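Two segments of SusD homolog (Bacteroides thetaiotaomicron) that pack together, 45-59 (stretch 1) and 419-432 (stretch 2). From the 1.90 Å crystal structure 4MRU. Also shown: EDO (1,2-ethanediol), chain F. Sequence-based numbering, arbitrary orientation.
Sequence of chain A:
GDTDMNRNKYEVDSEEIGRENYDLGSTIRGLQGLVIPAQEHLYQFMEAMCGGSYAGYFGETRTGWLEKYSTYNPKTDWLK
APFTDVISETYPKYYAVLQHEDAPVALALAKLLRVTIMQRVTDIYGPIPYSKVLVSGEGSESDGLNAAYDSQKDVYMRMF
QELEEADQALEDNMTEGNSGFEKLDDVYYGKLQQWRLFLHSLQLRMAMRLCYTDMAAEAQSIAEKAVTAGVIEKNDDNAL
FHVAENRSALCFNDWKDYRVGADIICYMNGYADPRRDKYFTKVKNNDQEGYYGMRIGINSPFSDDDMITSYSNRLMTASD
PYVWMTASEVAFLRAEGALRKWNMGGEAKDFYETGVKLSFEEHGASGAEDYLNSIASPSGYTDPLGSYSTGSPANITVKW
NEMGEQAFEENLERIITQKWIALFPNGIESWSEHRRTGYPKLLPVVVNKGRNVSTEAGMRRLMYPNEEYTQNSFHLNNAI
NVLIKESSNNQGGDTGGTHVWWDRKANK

Stretch 1 (45-59) FMEAMCGGSYAGYFG
Stretch 2 419-432: KWIALFPNGIESWS

Stretch 1 is helical from Phe45 to Tyr54, with a wider pi-type turn at 45-51; Gly56, at phi/psi 72/26, closes it in a Schellman motif, and an extended strand starts at Phe58. Stretch 2 ends one helix, turns through Phe424 to Asn426, and begins a second helix at Gly427. That helix runs alongside helix 45-54 in the same general direction, the axes 29° apart and only 7.6 Å at closest approach, with Gly51 CA 3.9 Å from Gly427 CA and Ala55 CA 4.7 Å from Trp431 CA.

Trp420 (chi1 170°, chi2 80°) sets out sideways, but its indole comes nearer stretch 1, just past the end of helix 45-54. Trp420 NE1 donates to Ala55 O at 2.7 Å, a carbonyl lying near the ring plane, as an indole N-H requires. Over one indole face lies Tyr57 (m, chi2 -18°), the rings nearly parallel but slid apart. Tyr57 OH donates to Trp420 O at 2.6 Å, pairing the phenol with a carbonyl of the last helical turns.

Phe424 (t, chi2 85°) presents its edge to the face of Tyr57, centroids 5.1 Å apart and planes at 80°; its CE1 also meets Phe58 CZ at 3.7 Å. Pro425 follows a cis peptide bond, and its CB packs 3.8 Å from Phe58 CZ, at the edge of that ring. Water 2 donates to both Pro425 O and Glu47 OE1, at 2.8 Å each.

Asn426 (t) caps the second helix: OD1 accepts a weak bond from Glu429 N at 3.4 Å, while ND2 donates to O2 of the ethanediol at 2.9 Å. Gly427 (phi/psi -71/-32) makes the close approach possible. A CB here would lie 2.4 Å from Gly51 C, and one on Gly51 would clash with Ile428 N. Without them, Gly427 CA comes within 3.5 Å of Gly51 O in a CA-H...O contact. Gly427 N donates to water 3 at 2.9 Å, which lies 2.6 Å from Glu47 OE1, so water links the helix start to the carboxylate.

Ile428 (chi1 and chi2 both m) is a knob among Met46, Glu47, Cys50 and Gly51, its CD1 3.8 Å from Gly51 CA. Ser430 (m) points toward stretch 1, its CB 3.8 Å from Ala55 CB, while its OG donates to Tyr57 OH at 2.6 Å, so that phenol both accepts and donates. Trp431 (t, chi2 34°) offers a broad face to Tyr54 (m), whose CB stands 3.5 Å above the five-membered ring and whose ring edge points at the six-membered one. Cys50 SG (t) touches Trp431 CZ3 at 3.7 Å.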

# COMPACT_ATOMS: atom_id res chain seq x y z
N PHE A 45 -7.22 -11.86 -1.92
CA PHE A 45 -7.93 -11.22 -0.82
C PHE A 45 -7.25 -9.92 -0.40
O PHE A 45 -7.89 -8.88 -0.32
CB PHE A 45 -8.02 -12.13 0.38
CG PHE A 45 -8.79 -13.40 0.13
CD1 PHE A 45 -10.16 -13.35 -0.10
CD2 PHE A 45 -8.17 -14.61 0.11
CE1 PHE A 45 -10.87 -14.49 -0.37
CE2 PHE A 45 -8.88 -15.79 -0.12
CZ PHE A 45 -10.23 -15.72 -0.35
N MSE A 46 -5.96 -10.00 -0.10
CA MSE A 46 -5.27 -8.85 0.54
C MSE A 46 -5.01 -7.74 -0.44
O MSE A 46 -5.23 -6.57 -0.15
CB MSE A 46 -3.98 -9.36 1.16
CG MSE A 46 -3.28 -8.31 1.99
SE MSE A 46 -1.78 -9.27 2.86
CE MSE A 46 -1.57 -7.89 4.32
N GLU A 47 -4.58 -8.10 -1.65
CA GLU A 47 -4.20 -7.10 -2.63
C GLU A 47 -5.27 -6.77 -3.68
O GLU A 47 -5.48 -5.60 -3.99
CB GLU A 47 -2.97 -7.61 -3.37
CG GLU A 47 -1.77 -7.74 -2.49
CD GLU A 47 -1.22 -6.40 -2.07
OE1 GLU A 47 -1.14 -5.45 -2.91
OE2 GLU A 47 -0.82 -6.30 -0.90
N ALA A 48 -5.88 -7.78 -4.28
CA ALA A 48 -6.79 -7.53 -5.39
C ALA A 48 -8.14 -6.99 -4.88
O ALA A 48 -8.59 -5.93 -5.27
CB ALA A 48 -6.97 -8.81 -6.22
N MSE A 49 -8.71 -7.71 -3.95
CA MSE A 49 -10.00 -7.32 -3.34
C MSE A 49 -9.84 -6.18 -2.36
O MSE A 49 -10.53 -5.16 -2.47
CB MSE A 49 -10.59 -8.53 -2.67
CG MSE A 49 -11.08 -9.59 -3.62
SE MSE A 49 -11.85 -10.95 -2.43
CE MSE A 49 -11.89 -12.52 -3.64
N CYS A 50 -9.01 -6.35 -1.34
CA CYS A 50 -8.93 -5.31 -0.27
C CYS A 50 -8.18 -4.00 -0.70
O CYS A 50 -8.81 -2.96 -0.90
CB CYS A 50 -8.33 -5.94 0.98
SG CYS A 50 -8.18 -4.78 2.39
N GLY A 51 -6.85 -4.08 -0.91
CA GLY A 51 -6.09 -2.94 -1.36
C GLY A 51 -6.66 -2.37 -2.65
O GLY A 51 -6.80 -1.17 -2.82
N GLY A 52 -7.00 -3.26 -3.58
CA GLY A 52 -7.49 -2.85 -4.88
C GLY A 52 -8.75 -2.03 -4.82
O GLY A 52 -8.84 -0.96 -5.45
N SER A 53 -9.74 -2.50 -4.08
CA SER A 53 -10.99 -1.78 -3.98
C SER A 53 -10.85 -0.47 -3.19
O SER A 53 -11.42 0.55 -3.55
CB SER A 53 -12.10 -2.65 -3.33
OG SER A 53 -12.34 -3.81 -4.09
N TYR A 54 -10.10 -0.50 -2.10
CA TYR A 54 -10.11 0.66 -1.22
C TYR A 54 -9.13 1.76 -1.69
O TYR A 54 -9.17 2.86 -1.18
CB TYR A 54 -9.83 0.20 0.19
CG TYR A 54 -10.83 -0.86 0.70
CD1 TYR A 54 -12.13 -0.92 0.19
CD2 TYR A 54 -10.51 -1.72 1.73
CE1 TYR A 54 -13.04 -1.86 0.65
CE2 TYR A 54 -11.42 -2.65 2.22
CZ TYR A 54 -12.69 -2.72 1.68
OH TYR A 54 -13.60 -3.63 2.11
N ALA A 55 -8.23 1.44 -2.62
CA ALA A 55 -7.34 2.42 -3.20
C ALA A 55 -7.91 2.99 -4.51
O ALA A 55 -7.28 3.82 -5.16
CB ALA A 55 -5.96 1.81 -3.45
N GLY A 56 -9.06 2.51 -4.94
CA GLY A 56 -9.59 2.95 -6.24
C GLY A 56 -8.84 2.41 -7.43
O GLY A 56 -8.88 2.99 -8.53
N TYR A 57 -8.19 1.25 -7.26
CA TYR A 57 -7.35 0.67 -8.31
C TYR A 57 -8.04 -0.43 -9.12
O TYR A 57 -7.85 -0.50 -10.35
CB TYR A 57 -6.10 0.06 -7.75
CG TYR A 57 -5.00 0.98 -7.25
CD1 TYR A 57 -4.92 2.33 -7.60
CD2 TYR A 57 -3.96 0.45 -6.49
CE1 TYR A 57 -3.85 3.10 -7.16
CE2 TYR A 57 -2.92 1.23 -6.05
CZ TYR A 57 -2.87 2.55 -6.36
OH TYR A 57 -1.82 3.29 -5.92
N PHE A 58 -8.82 -1.28 -8.46
CA PHE A 58 -9.42 -2.46 -9.08
C PHE A 58 -10.80 -2.72 -8.55
O PHE A 58 -11.11 -2.45 -7.39
CB PHE A 58 -8.66 -3.75 -8.81
CG PHE A 58 -7.22 -3.70 -9.15
CD1 PHE A 58 -6.82 -3.46 -10.44
CD2 PHE A 58 -6.28 -3.85 -8.17
CE1 PHE A 58 -5.50 -3.38 -10.75
CE2 PHE A 58 -4.93 -3.74 -8.48
CZ PHE A 58 -4.55 -3.50 -9.77
N GLY A 59 -11.61 -3.28 -9.43
CA GLY A 59 -12.90 -3.86 -9.03
C GLY A 59 -12.98 -5.33 -9.52
O GLY A 59 -12.22 -5.78 -10.39
N LYS A 419 1.65 10.51 -5.83
CA LYS A 419 2.20 9.33 -5.16
C LYS A 419 1.32 8.12 -5.41
O LYS A 419 1.83 7.02 -5.65
CB LYS A 419 2.35 9.57 -3.65
CG LYS A 419 3.11 8.46 -2.99
CD LYS A 419 3.49 8.77 -1.58
CE LYS A 419 2.30 8.86 -0.64
NZ LYS A 419 2.87 8.96 0.75
N TRP A 420 0.01 8.34 -5.36
CA TRP A 420 -1.00 7.25 -5.62
C TRP A 420 -0.93 6.69 -7.03
O TRP A 420 -1.01 5.45 -7.22
CB TRP A 420 -2.38 7.79 -5.31
CG TRP A 420 -3.55 7.03 -5.69
CD1 TRP A 420 -4.09 5.99 -5.03
CD2 TRP A 420 -4.45 7.35 -6.74
NE1 TRP A 420 -5.27 5.61 -5.62
CE2 TRP A 420 -5.52 6.44 -6.67
CE3 TRP A 420 -4.47 8.35 -7.73
CZ2 TRP A 420 -6.57 6.46 -7.56
CZ3 TRP A 420 -5.54 8.40 -8.59
CH2 TRP A 420 -6.58 7.47 -8.51
N ILE A 421 -0.80 7.57 -8.02
CA ILE A 421 -0.55 7.13 -9.37
C ILE A 421 0.78 6.33 -9.46
O ILE A 421 0.86 5.24 -10.05
CB ILE A 421 -0.52 8.31 -10.35
CG1 ILE A 421 -1.91 8.96 -10.44
CG2 ILE A 421 -0.00 7.83 -11.70
CD1 ILE A 421 -1.93 10.23 -11.27
N ALA A 422 1.84 6.89 -8.87
CA ALA A 422 3.15 6.24 -8.89
C ALA A 422 3.25 4.91 -8.11
O ALA A 422 4.09 4.08 -8.37
CB ALA A 422 4.21 7.21 -8.37
N LEU A 423 2.38 4.75 -7.13
CA LEU A 423 2.34 3.56 -6.31
C LEU A 423 1.64 2.35 -6.95
O LEU A 423 1.75 1.23 -6.46
CB LEU A 423 1.59 3.90 -4.99
CG LEU A 423 2.43 4.43 -3.84
CD1 LEU A 423 1.51 5.03 -2.77
CD2 LEU A 423 3.32 3.33 -3.25
N PHE A 424 0.85 2.59 -7.99
CA PHE A 424 0.02 1.53 -8.56
C PHE A 424 0.92 0.34 -8.84
O PHE A 424 1.96 0.53 -9.43
CB PHE A 424 -0.65 2.06 -9.82
CG PHE A 424 -1.45 1.05 -10.58
CD1 PHE A 424 -2.77 0.78 -10.22
CD2 PHE A 424 -0.92 0.40 -11.66
CE1 PHE A 424 -3.53 -0.14 -10.95
CE2 PHE A 424 -1.68 -0.54 -12.38
CZ PHE A 424 -2.98 -0.79 -12.01
N PRO A 425 0.52 -0.90 -8.48
CA PRO A 425 -0.74 -1.40 -7.88
C PRO A 425 -0.66 -1.73 -6.37
O PRO A 425 -1.32 -2.66 -5.90
CB PRO A 425 -0.96 -2.71 -8.67
CG PRO A 425 0.48 -3.24 -8.77
CD PRO A 425 1.37 -2.01 -8.94
N ASN A 426 0.12 -0.95 -5.62
CA ASN A 426 0.31 -1.13 -4.17
C ASN A 426 -0.91 -0.52 -3.38
O ASN A 426 -0.83 0.58 -2.81
CB ASN A 426 1.61 -0.50 -3.75
CG ASN A 426 2.04 -0.85 -2.32
OD1 ASN A 426 1.28 -1.35 -1.51
ND2 ASN A 426 3.29 -0.58 -2.04
N GLY A 427 -2.02 -1.24 -3.38
CA GLY A 427 -3.29 -0.72 -2.88
C GLY A 427 -3.30 -0.56 -1.38
O GLY A 427 -3.98 0.32 -0.86
N ILE A 428 -2.58 -1.43 -0.66
CA ILE A 428 -2.61 -1.33 0.80
C ILE A 428 -1.95 -0.01 1.19
O ILE A 428 -2.49 0.78 1.98
CB ILE A 428 -1.98 -2.52 1.53
CG1 ILE A 428 -2.77 -3.83 1.26
CG2 ILE A 428 -1.91 -2.27 3.04
CD1 ILE A 428 -4.22 -3.87 1.76
N GLU A 429 -0.81 0.31 0.60
CA GLU A 429 -0.16 1.59 0.94
C GLU A 429 -1.00 2.80 0.53
O GLU A 429 -1.12 3.74 1.31
CB GLU A 429 1.21 1.71 0.29
CG GLU A 429 1.92 3.03 0.57
CD GLU A 429 2.22 3.26 2.06
OE1 GLU A 429 2.16 2.33 2.89
OE2 GLU A 429 2.49 4.41 2.42
N SER A 430 -1.59 2.77 -0.67
CA SER A 430 -2.44 3.85 -1.16
C SER A 430 -3.71 3.99 -0.32
O SER A 430 -4.19 5.08 -0.05
CB SER A 430 -2.78 3.62 -2.62
OG SER A 430 -1.67 3.92 -3.44
N TRP A 431 -4.24 2.86 0.14
CA TRP A 431 -5.40 2.92 1.03
C TRP A 431 -5.03 3.61 2.35
O TRP A 431 -5.81 4.45 2.83
CB TRP A 431 -5.95 1.52 1.26
CG TRP A 431 -7.10 1.44 2.21
CD1 TRP A 431 -8.08 2.36 2.38
CD2 TRP A 431 -7.41 0.35 3.09
NE1 TRP A 431 -8.98 1.94 3.34
CE2 TRP A 431 -8.61 0.71 3.78
CE3 TRP A 431 -6.81 -0.88 3.36
CZ2 TRP A 431 -9.21 -0.13 4.72
CZ3 TRP A 431 -7.39 -1.71 4.31
CH2 TRP A 431 -8.60 -1.33 4.97
N SER A 432 -3.88 3.27 2.91
CA SER A 432 -3.46 3.86 4.17
C SER A 432 -3.28 5.32 3.98
O SER A 432 -3.69 6.11 4.81
CB SER A 432 -2.20 3.18 4.70
OG SER A 432 -2.48 1.85 5.01
C1 EDO F . 6.09 -2.72 1.62
O1 EDO F . 4.86 -2.42 2.29
C2 EDO F . 5.68 -2.90 0.20
O2 EDO F . 5.19 -1.62 -0.16
O HOH W 1 -0.34 -3.46 -1.42
O HOH W 2 -0.61 -5.39 -5.62
O HOH W 3 -3.14 -3.88 -3.29